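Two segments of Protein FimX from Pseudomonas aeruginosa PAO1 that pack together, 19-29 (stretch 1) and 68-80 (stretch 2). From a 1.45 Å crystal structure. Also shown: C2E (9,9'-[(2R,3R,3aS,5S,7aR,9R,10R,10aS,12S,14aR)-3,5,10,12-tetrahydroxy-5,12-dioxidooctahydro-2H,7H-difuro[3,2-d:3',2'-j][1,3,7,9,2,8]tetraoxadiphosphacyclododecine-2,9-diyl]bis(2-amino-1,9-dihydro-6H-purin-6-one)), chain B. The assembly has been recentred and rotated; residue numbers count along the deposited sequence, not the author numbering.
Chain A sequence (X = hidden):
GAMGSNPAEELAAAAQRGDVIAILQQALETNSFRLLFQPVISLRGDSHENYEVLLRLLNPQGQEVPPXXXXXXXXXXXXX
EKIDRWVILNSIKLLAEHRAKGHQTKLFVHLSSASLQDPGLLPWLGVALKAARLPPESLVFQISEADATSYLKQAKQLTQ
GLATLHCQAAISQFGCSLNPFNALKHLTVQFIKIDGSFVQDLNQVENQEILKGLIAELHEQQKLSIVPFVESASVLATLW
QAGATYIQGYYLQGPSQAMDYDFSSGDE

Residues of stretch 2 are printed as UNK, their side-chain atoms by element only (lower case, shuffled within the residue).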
ATOM      1  N   ASP A  19       0.126 -28.286  -2.311  1.00 37.94           N
ATOM      2  CA  ASP A  19       1.393 -27.802  -2.758  1.00 44.34           C
ATOM      3  C   ASP A  19       1.072 -26.395  -3.272  1.00 33.80           C
ATOM      4  O   ASP A  19       0.919 -26.180  -4.446  1.00 31.62           O
ATOM      5  CB  ASP A  19       1.979 -28.710  -3.827  1.00 41.83           C
ATOM      6  CG  ASP A  19       3.402 -28.364  -4.200  1.00 35.79           C
ATOM      7  OD1 ASP A  19       3.779 -27.246  -4.061  1.00 52.80           O
ATOM      8  OD2 ASP A  19       4.151 -29.226  -4.683  1.00 55.23           O
ATOM      9  N   VAL A  20       0.912 -25.477  -2.324  1.00 32.30           N
ATOM     10  CA  VAL A  20       0.787 -24.067  -2.599  1.00 29.53           C
ATOM     11  C   VAL A  20       1.908 -23.615  -3.527  1.00 31.38           C
ATOM     12  O   VAL A  20       1.673 -22.786  -4.398  1.00 27.50           O
ATOM     13  CB  VAL A  20       0.855 -23.265  -1.271  1.00 32.01           C
ATOM     14  CG1 VAL A  20       0.848 -21.774  -1.531  1.00 33.93           C
ATOM     15  CG2 VAL A  20      -0.308 -23.656  -0.367  1.00 39.81           C
ATOM     16  N   ILE A  21       3.113 -24.159  -3.368  1.00 27.31           N
ATOM     17  CA  ILE A  21       4.252 -23.719  -4.173  1.00 28.74           C
ATOM     18  C   ILE A  21       4.041 -24.057  -5.645  1.00 29.44           C
ATOM     19  O   ILE A  21       4.187 -23.197  -6.521  1.00 29.01           O
ATOM     20  CB  ILE A  21       5.601 -24.260  -3.656  1.00 28.84           C
ATOM     21  CG1 ILE A  21       5.801 -23.831  -2.196  1.00 29.33           C
ATOM     22  CG2 ILE A  21       6.754 -23.780  -4.532  1.00 30.09           C
ATOM     23  CD1 ILE A  21       5.551 -22.347  -1.959  1.00 30.60           C
ATOM     24  N   ALA A  22       3.667 -25.303  -5.920  1.00 30.10           N
ATOM     25  CA  ALA A  22       3.370 -25.695  -7.295  1.00 31.54           C
ATOM     26  C   ALA A  22       2.245 -24.853  -7.885  1.00 28.45           C
ATOM     27  O   ALA A  22       2.322 -24.431  -9.043  1.00 31.37           O
ATOM     28  CB  ALA A  22       3.008 -27.178  -7.353  1.00 35.22           C
ATOM     29  N   ILE A  23       1.200 -24.604  -7.100  1.00 27.28           N
ATOM     30  CA  ILE A  23       0.103 -23.754  -7.545  1.00 25.02           C
ATOM     31  C   ILE A  23       0.573 -22.330  -7.877  1.00 27.82           C
ATOM     32  O   ILE A  23       0.184 -21.766  -8.897  1.00 27.61           O
ATOM     33  CB  ILE A  23      -1.045 -23.735  -6.522  1.00 28.08           C
ATOM     34  CG1 ILE A  23      -1.754 -25.099  -6.490  1.00 33.98           C
ATOM     35  CG2 ILE A  23      -2.042 -22.635  -6.835  1.00 31.07           C
ATOM     36  CD1 ILE A  23      -2.834 -25.193  -5.433  1.00 41.06           C
ATOM     37  N   LEU A  24       1.416 -21.751  -7.027  1.00 28.07           N
ATOM     38  CA  LEU A  24       1.941 -20.408  -7.272  1.00 25.47           C
ATOM     39  C   LEU A  24       2.818 -20.332  -8.513  1.00 28.64           C
ATOM     40  O   LEU A  24       2.707 -19.378  -9.297  1.00 28.02           O
ATOM     41  CB  LEU A  24       2.731 -19.924  -6.053  1.00 25.03           C
ATOM     42  CG  LEU A  24       1.892 -19.567  -4.824  1.00 26.04           C
ATOM     43  CD1 LEU A  24       2.819 -19.394  -3.620  1.00 29.73           C
ATOM     44  CD2 LEU A  24       1.057 -18.306  -5.065  1.00 27.94           C
ATOM     45  N   GLN A  25       3.699 -21.315  -8.682  1.00 27.58           N
ATOM     46  CA  GLN A  25       4.570 -21.363  -9.854  1.00 30.98           C
ATOM     47  C   GLN A  25       3.726 -21.333 -11.131  1.00 28.63           C
ATOM     48  O   GLN A  25       4.007 -20.574 -12.062  1.00 30.84           O
ATOM     49  CB  GLN A  25       5.468 -22.608  -9.802  1.00 32.78           C
ATOM     50  CG  GLN A  25       6.592 -22.481  -8.764  1.00 34.12           C
ATOM     51  CD  GLN A  25       7.268 -23.804  -8.418  1.00 38.56           C
ATOM     52  OE1 GLN A  25       6.640 -24.866  -8.427  1.00 42.68           O
ATOM     53  NE2 GLN A  25       8.554 -23.738  -8.089  1.00 44.94           N
ATOM     54  N   GLN A  26       2.686 -22.151 -11.149  1.00 28.71           N
ATOM     55  CA  GLN A  26       1.770 -22.226 -12.285  1.00 31.20           C
ATOM     56  C   GLN A  26       0.953 -20.939 -12.441  1.00 31.59           C
ATOM     57  O   GLN A  26       0.773 -20.435 -13.547  1.00 30.58           O
ATOM     58  CB  GLN A  26       0.858 -23.435 -12.092  1.00 30.95           C
ATOM     59  CG  GLN A  26      -0.284 -23.587 -13.039  1.00 41.76           C
ATOM     60  CD  GLN A  26      -0.935 -24.939 -12.859  1.00 50.85           C
ATOM     61  OE1 GLN A  26      -0.395 -25.957 -13.290  1.00 43.67           O
ATOM     62  NE2 GLN A  26      -2.083 -24.963 -12.191  1.00 51.26           N
ATOM     63  N   ALA A  27       0.457 -20.403 -11.331  1.00 27.23           N
ATOM     64  CA  ALA A  27      -0.352 -19.184 -11.359  1.00 26.79           C
ATOM     65  C   ALA A  27       0.386 -17.993 -11.985  1.00 25.29           C
ATOM     66  O   ALA A  27      -0.226 -17.199 -12.706  1.00 26.15           O
ATOM     67  CB  ALA A  27      -0.797 -18.827  -9.926  1.00 26.28           C
ATOM     68  N   LEU A  28       1.680 -17.877 -11.692  1.00 26.46           N
ATOM     69  CA  LEU A  28       2.544 -16.819 -12.217  1.00 27.31           C
ATOM     70  C   LEU A  28       2.687 -16.874 -13.727  1.00 31.72           C
ATOM     71  O   LEU A  28       3.034 -15.872 -14.358  1.00 34.06           O
ATOM     72  CB  LEU A  28       3.930 -16.890 -11.581  1.00 29.38           C
ATOM     73  CG  LEU A  28       3.989 -16.294 -10.174  1.00 27.48           C
ATOM     74  CD1 LEU A  28       5.253 -16.760  -9.476  1.00 32.36           C
ATOM     75  CD2 LEU A  28       3.882 -14.758 -10.233  1.00 28.92           C
ATOM     76  N   GLU A  29       2.424 -18.044 -14.296  1.00 27.50           N
ATOM     77  CA  GLU A  29       2.542 -18.220 -15.746  1.00 32.98           C
ATOM     78  C   GLU A  29       1.198 -18.270 -16.468  1.00 33.00           C
ATOM     79  O   GLU A  29       1.158 -18.349 -17.701  1.00 33.43           O
ATOM     80  CB  GLU A  29       3.353 -19.481 -16.063  1.00 33.85           C
ATOM     81  CG  GLU A  29       4.776 -19.469 -15.523  1.00 39.24           C
ATOM     82  CD  GLU A  29       5.673 -18.452 -16.216  1.00 55.65           C
ATOM     83  OE1 GLU A  29       6.879 -18.412 -15.889  1.00 71.63           O
ATOM     84  OE2 GLU A  29       5.184 -17.698 -17.087  1.00 54.81           O
ATOM     85  N   UNK A  68      -2.779 -14.024   3.089  1.00 24.87           N
ATOM     86  CA  UNK A  68      -2.432 -14.773   4.291  1.00 24.84           C
ATOM     87  C   UNK A  68      -2.077 -16.230   3.995  1.00 28.14           C
ATOM     88  O   UNK A  68      -1.217 -16.803   4.662  1.00 26.92           O
ATOM     89  c   UNK A  68      -3.585 -14.725   5.267  1.00 27.55           C
ATOM     90  N   UNK A  69      -2.729 -16.817   2.990  1.00 25.94           N
ATOM     91  CA  UNK A  69      -2.555 -18.240   2.693  1.00 27.25           C
ATOM     92  C   UNK A  69      -1.424 -18.575   1.724  1.00 29.14           C
ATOM     93  O   UNK A  69      -1.135 -19.761   1.496  1.00 32.98           O
ATOM     94  c   UNK A  69      -5.041 -18.601   3.106  1.00 37.47           C
ATOM     95  c   UNK A  69      -3.863 -18.831   2.177  1.00 30.12           C
ATOM     96  c   UNK A  69      -6.337 -19.196   2.581  1.00 47.32           C
ATOM     97  o   UNK A  69      -7.416 -18.672   2.928  1.00 51.65           O
ATOM     98  o   UNK A  69      -6.277 -20.192   1.830  1.00 54.44           O
ATOM     99  N   UNK A  70      -0.766 -17.574   1.146  1.00 25.43           N
ATOM    100  CA  UNK A  70       0.282 -17.880   0.168  1.00 25.36           C
ATOM    101  C   UNK A  70       1.518 -16.988   0.146  1.00 21.78           C
ATOM    102  O   UNK A  70       2.559 -17.432  -0.303  1.00 24.30           O
ATOM    103  c   UNK A  70      -2.551 -15.067  -2.219  1.00 24.57           C
ATOM    104  c   UNK A  70      -0.308 -17.985  -1.255  1.00 26.39           C
ATOM    105  c   UNK A  70      -2.106 -16.273  -1.688  1.00 24.70           C
ATOM    106  c   UNK A  70      -0.776 -16.671  -1.826  1.00 24.71           C
ATOM    107  c   UNK A  70      -1.666 -14.243  -2.884  1.00 24.49           C
ATOM    108  c   UNK A  70      -0.338 -14.624  -3.028  1.00 24.41           C
ATOM    109  c   UNK A  70       0.100 -15.842  -2.500  1.00 22.85           C
ATOM    110  N   UNK A  71       1.430 -15.730   0.596  1.00 23.28           N
ATOM    111  CA  UNK A  71       2.586 -14.832   0.478  1.00 25.09           C
ATOM    112  C   UNK A  71       3.798 -15.291   1.275  1.00 21.93           C
ATOM    113  O   UNK A  71       4.945 -15.193   0.800  1.00 24.17           O
ATOM    114  c   UNK A  71       1.474 -12.580  -0.203  1.00 26.29           C
ATOM    115  c   UNK A  71       2.234 -13.381   0.849  1.00 25.18           C
ATOM    116  c   UNK A  71       1.295 -11.152   0.311  1.00 31.75           C
ATOM    117  c   UNK A  71       2.235 -12.588  -1.523  1.00 29.14           C
ATOM    118  N   UNK A  72       3.565 -15.815   2.483  1.00 23.74           N
ATOM    119  CA  UNK A  72       4.655 -16.334   3.312  1.00 25.18           C
ATOM    120  C   UNK A  72       5.412 -17.474   2.638  1.00 23.79           C
ATOM    121  O   UNK A  72       6.647 -17.459   2.562  1.00 22.92           O
ATOM    122  c   UNK A  72       4.139 -16.750   4.700  1.00 25.94           C
ATOM    123  c   UNK A  72       1.290 -18.877   5.452  1.00 27.48           C
ATOM    124  c   UNK A  72       2.365 -18.315   3.623  1.00 25.53           C
ATOM    125  c   UNK A  72       2.966 -17.685   4.663  1.00 28.12           C
ATOM    126  n   UNK A  72       1.331 -19.056   4.147  1.00 36.13           N
ATOM    127  n   UNK A  72       2.262 -18.042   5.790  1.00 33.51           N
ATOM    128  N   UNK A  73       4.661 -18.449   2.128  1.00 23.42           N
ATOM    129  CA  UNK A  73       5.247 -19.615   1.496  1.00 24.84           C
ATOM    130  C   UNK A  73       5.934 -19.183   0.205  1.00 21.16           C
ATOM    131  O   UNK A  73       7.008 -19.647  -0.126  1.00 22.68           O
ATOM    132  c   UNK A  73       4.155 -20.646   1.229  1.00 26.47           C
ATOM    133  N   UNK A  74       5.331 -18.229  -0.493  1.00 23.36           N
ATOM    134  CA  UNK A  74       5.927 -17.719  -1.723  1.00 23.93           C
ATOM    135  C   UNK A  74       7.318 -17.163  -1.471  1.00 22.54           C
ATOM    136  O   UNK A  74       8.277 -17.483  -2.179  1.00 24.37           O
ATOM    137  c   UNK A  74       5.039 -16.652  -2.333  1.00 24.36           C
ATOM    138  N   UNK A  75       7.442 -16.317  -0.456  1.00 23.28           N
ATOM    139  CA  UNK A  75       8.746 -15.734  -0.159  1.00 23.53           C
ATOM    140  C   UNK A  75       9.800 -16.801   0.178  1.00 24.00           C
ATOM    141  O   UNK A  75      10.930 -16.760  -0.319  1.00 25.96           O
ATOM    142  c   UNK A  75       9.767 -12.651   1.901  1.00 33.22           C
ATOM    143  n   UNK A  75       8.815 -11.521   3.919  1.00 34.45           N
ATOM    144  c   UNK A  75       9.953 -13.985   1.184  1.00 25.56           C
ATOM    145  c   UNK A  75       8.637 -14.684   0.951  1.00 26.09           C
ATOM    146  c   UNK A  75       9.127 -12.840   3.269  1.00 34.28           C
ATOM    147  N   UNK A  76       9.409 -17.776   0.993  1.00 24.40           N
ATOM    148  CA  UNK A  76      10.332 -18.833   1.399  1.00 26.21           C
ATOM    149  C   UNK A  76      10.780 -19.680   0.194  1.00 25.39           C
ATOM    150  O   UNK A  76      11.920 -20.163   0.152  1.00 27.12           O
ATOM    151  c   UNK A  76      10.537 -20.876   2.998  1.00 25.61           C
ATOM    152  o   UNK A  76      12.614 -21.458   3.973  1.00 28.22           O
ATOM    153  c   UNK A  76      11.866 -20.510   3.658  1.00 29.30           C
ATOM    154  o   UNK A  76      12.177 -19.312   3.878  1.00 29.51           O
ATOM    155  c   UNK A  76       9.700 -19.680   2.513  1.00 26.43           C
ATOM    156  N   UNK A  77       9.904 -19.795  -0.804  1.00 24.57           N
ATOM    157  CA  UNK A  77      10.189 -20.565  -2.016  1.00 25.37           C
ATOM    158  C   UNK A  77      10.828 -19.736  -3.123  1.00 29.01           C
ATOM    159  O   UNK A  77      11.000 -20.225  -4.238  1.00 29.53           O
ATOM    160  c   UNK A  77       8.904 -21.220  -2.567  1.00 26.76           C
ATOM    161  N   UNK A  78      11.152 -18.473  -2.845  1.00 25.75           N
ATOM    162  CA  UNK A  78      11.839 -17.653  -3.825  1.00 26.90           C
ATOM    163  C   UNK A  78      10.948 -17.091  -4.923  1.00 27.16           C
ATOM    164  O   UNK A  78      11.434 -16.766  -6.005  1.00 30.72           O
ATOM    165  N   UNK A  79       9.656 -16.966  -4.639  1.00 22.12           N
ATOM    166  CA  UNK A  79       8.675 -16.488  -5.617  1.00 23.63           C
ATOM    167  C   UNK A  79       8.147 -15.079  -5.331  1.00 22.12           C
ATOM    168  O   UNK A  79       7.321 -14.571  -6.093  1.00 23.60           O
ATOM    169  c   UNK A  79       7.486 -17.451  -5.677  1.00 25.14           C
ATOM    170  c   UNK A  79       8.498 -18.914  -7.489  1.00 28.55           C
ATOM    171  c   UNK A  79       7.817 -18.887  -6.115  1.00 25.83           C
ATOM    172  c   UNK A  79       6.551 -19.752  -6.098  1.00 28.86           C
ATOM    173  N   UNK A  80       8.601 -14.449  -4.242  1.00 23.45           N
ATOM    174  CA  UNK A  80       7.983 -13.186  -3.823  1.00 23.27           C
ATOM    175  C   UNK A  80       8.258 -12.042  -4.797  1.00 22.98           C
ATOM    176  O   UNK A  80       7.376 -11.218  -5.058  1.00 22.71           O
ATOM    177  c   UNK A  80       8.414 -12.804  -2.388  1.00 23.75           C
TER
HETATM  178  P1  C2E B 900      -2.582  -4.714   4.786  1.00 26.53           P
HETATM  179  O2P C2E B 900      -1.911  -3.320   5.187  1.00 35.94           O
HETATM  180  O1P C2E B 900      -3.036  -5.334   6.048  1.00 45.66           O
HETATM  181  O5' C2E B 900      -3.916  -4.583   3.925  1.00 39.66           O
HETATM  182  C5' C2E B 900      -5.138  -4.294   4.633  1.00 33.20           C
HETATM  183  C4' C2E B 900      -5.984  -5.545   4.948  1.00 26.96           C
HETATM  184  O4' C2E B 900      -7.213  -5.123   5.588  1.00 26.51           O
HETATM  185  C3' C2E B 900      -6.403  -6.110   3.597  1.00 24.86           C
HETATM  186  O3' C2E B 900      -6.427  -7.544   3.670  1.00 22.26           O
HETATM  187  C2' C2E B 900      -7.798  -5.494   3.339  1.00 26.46           C
HETATM  188  O2' C2E B 900      -8.640  -6.306   2.542  1.00 29.30           O
HETATM  189  C1' C2E B 900      -8.337  -5.401   4.766  1.00 24.07           C
HETATM  190  N9  C2E B 900      -9.337  -4.366   4.977  1.00 25.74           N
HETATM  191  C8  C2E B 900      -9.601  -3.284   4.171  1.00 28.31           C
HETATM  192  N7  C2E B 900     -10.442  -2.478   4.778  1.00 27.53           N
HETATM  193  C5  C2E B 900     -10.768  -3.020   5.988  1.00 25.77           C
HETATM  194  C6  C2E B 900     -11.617  -2.611   7.041  1.00 28.14           C
HETATM  195  O6  C2E B 900     -12.231  -1.543   7.031  1.00 26.79           O
HETATM  196  N1  C2E B 900     -11.708  -3.436   8.095  1.00 29.93           N
HETATM  197  C2  C2E B 900     -11.022  -4.609   8.155  1.00 34.87           C
HETATM  198  N2  C2E B 900     -11.163  -5.396   9.269  1.00 38.87           N
HETATM  199  N3  C2E B 900     -10.230  -5.001   7.185  1.00 32.40           N
HETATM  200  C4  C2E B 900     -10.083  -4.228   6.107  1.00 25.32           C
HETATM  201  P11 C2E B 900      -5.758  -8.347   2.446  1.00 22.13           P
HETATM  202  O21 C2E B 900      -5.975  -9.883   2.713  1.00 25.37           O
HETATM  203  O11 C2E B 900      -6.258  -7.852   1.148  1.00 24.95           O
HETATM  204  O5A C2E B 900      -4.220  -7.968   2.521  1.00 21.85           O
HETATM  205  C5A C2E B 900      -3.469  -8.339   3.685  1.00 22.65           C
HETATM  206  C4A C2E B 900      -1.986  -8.036   3.487  1.00 21.67           C
HETATM  207  O4A C2E B 900      -1.493  -8.795   2.373  1.00 21.59           O
HETATM  208  C3A C2E B 900      -1.672  -6.580   3.138  1.00 24.28           C
HETATM  209  O3A C2E B 900      -1.508  -5.761   4.290  1.00 25.12           O
HETATM  210  C2A C2E B 900      -0.299  -6.735   2.483  1.00 21.33           C
HETATM  211  O2A C2E B 900       0.711  -6.953   3.484  1.00 23.31           O
HETATM  212  C1A C2E B 900      -0.460  -8.067   1.741  1.00 21.14           C
HETATM  213  N91 C2E B 900      -0.852  -7.794   0.364  1.00 20.76           N
HETATM  214  C81 C2E B 900      -2.107  -7.658  -0.156  1.00 21.80           C
HETATM  215  N71 C2E B 900      -2.003  -7.422  -1.435  1.00 20.90           N
HETATM  216  C51 C2E B 900      -0.689  -7.465  -1.808  1.00 21.56           C
HETATM  217  C61 C2E B 900       0.024  -7.331  -3.017  1.00 19.94           C
HETATM  218  O61 C2E B 900      -0.509  -7.011  -4.087  1.00 22.69           O
HETATM  219  N11 C2E B 900       1.373  -7.469  -2.928  1.00 20.23           N
HETATM  220  C21 C2E B 900       2.023  -7.731  -1.752  1.00 20.31           C
HETATM  221  N21 C2E B 900       3.386  -7.812  -1.745  1.00 23.07           N
HETATM  222  N31 C2E B 900       1.379  -7.832  -0.619  1.00 21.11           N
HETATM  223  C41 C2E B 900       0.046  -7.720  -0.642  1.00 20.14           C

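Position 68 has one side-chain carbon and lies beyond the reach of stretch 1. A lone CB means alanine, Ala68.

Position 69 carries three carbons in a row, the third holding two oxygens. Its side chain makes no close contact with stretch 1, but its backbone O is 4.1 Å from Val20 CG1. A carboxylate on a two-carbon arm means Glu69.

Position 70 has one carbon followed by a ring of six carbons, with no oxygen on the ring. Its CB points toward stretch 1 and sits 4.0 Å from Val20 CG1. The ring then leads away, yet Leu24 CD2 still meets it obliquely. This is phenylalanine, Phe70. Leu24 CD2 is 3.7 Å from Phe70 CD1. Phe70 is also the N-cap of the helix that follows.

Position 71 has four carbons, forked at the second. Its CB points away from stretch 1. That pattern is leucine, Leu71. Leu71 CD1 is 3.4 Å from C2E N31.

Position 72 shows one carbon and a five-membered ring of three carbons and two nitrogens. It makes no contact with stretch 1. The imidazole identifies His72.

Position 73 has a single carbon. This CB points toward stretch 1, 3.9 Å from Ile21 CD1. Ile21 CD1 also lies 3.6 Å from the backbone O of position 73. One carbon means alanine, Ala73.

Position 74 again has one carbon. It points sideways and is buried, with its CB 3.8 Å from Leu24 CD1. This is Ala74.

Position 75 has four carbons in a row ending in nitrogen. It is out of reach of stretch 1. This is lysine, Lys75. Its NZ is hydrogen-bonded elsewhere in the structure.

Position 76 has three carbons, the third with two oxygens. Its end leads away from stretch 1. The carboxylate gives Glu76.

Position 77 has one carbon. The CB points toward stretch 1 and lies 3.6 Å from Ile21 CD1. This is Ala77.

Position 78 has no side-chain atoms and is glycine, Gly78. Its phi is +78°, a value that favours glycine. It is the first residue to leave helical phi/psi after the helix, in a Schellman motif.

Position 79 has four carbons, forked at the second. It points toward stretch 1, touches Leu24, Gln25 and Leu28, and has the largest covered area of either stretch, 89 Å². This is leucine, Leu79. Leu79 CD1 is 3.8 Å from both Leu24 CB and Gln25 CG. Leu79 CD2 is 4.4 Å from Leu28 CD1.

Position 80 has one carbon. It points away. This is Ala80.

The contact is apolar packing, with no hydrogen bond across it. The two helices cross at -82°, with axes 9.8 Å apart at closest approach. On stretch 1, Val20, Ile21, Leu24 and Leu28 supply aliphatic side chains. The short side chains of Ala73, Ala74 and Ala77 pack against Ile21 and Leu24. After the Schellman turn, Leu79 packs along Leu24, Gln25 and Leu28. Asp19 caps the first helix, Asp19 OD1 accepting from Ala22 N at 2.7 Å. Together the two sides bury 417 Å².

Stretch 2, residues 68-80: AEFLHAAKEAGLA
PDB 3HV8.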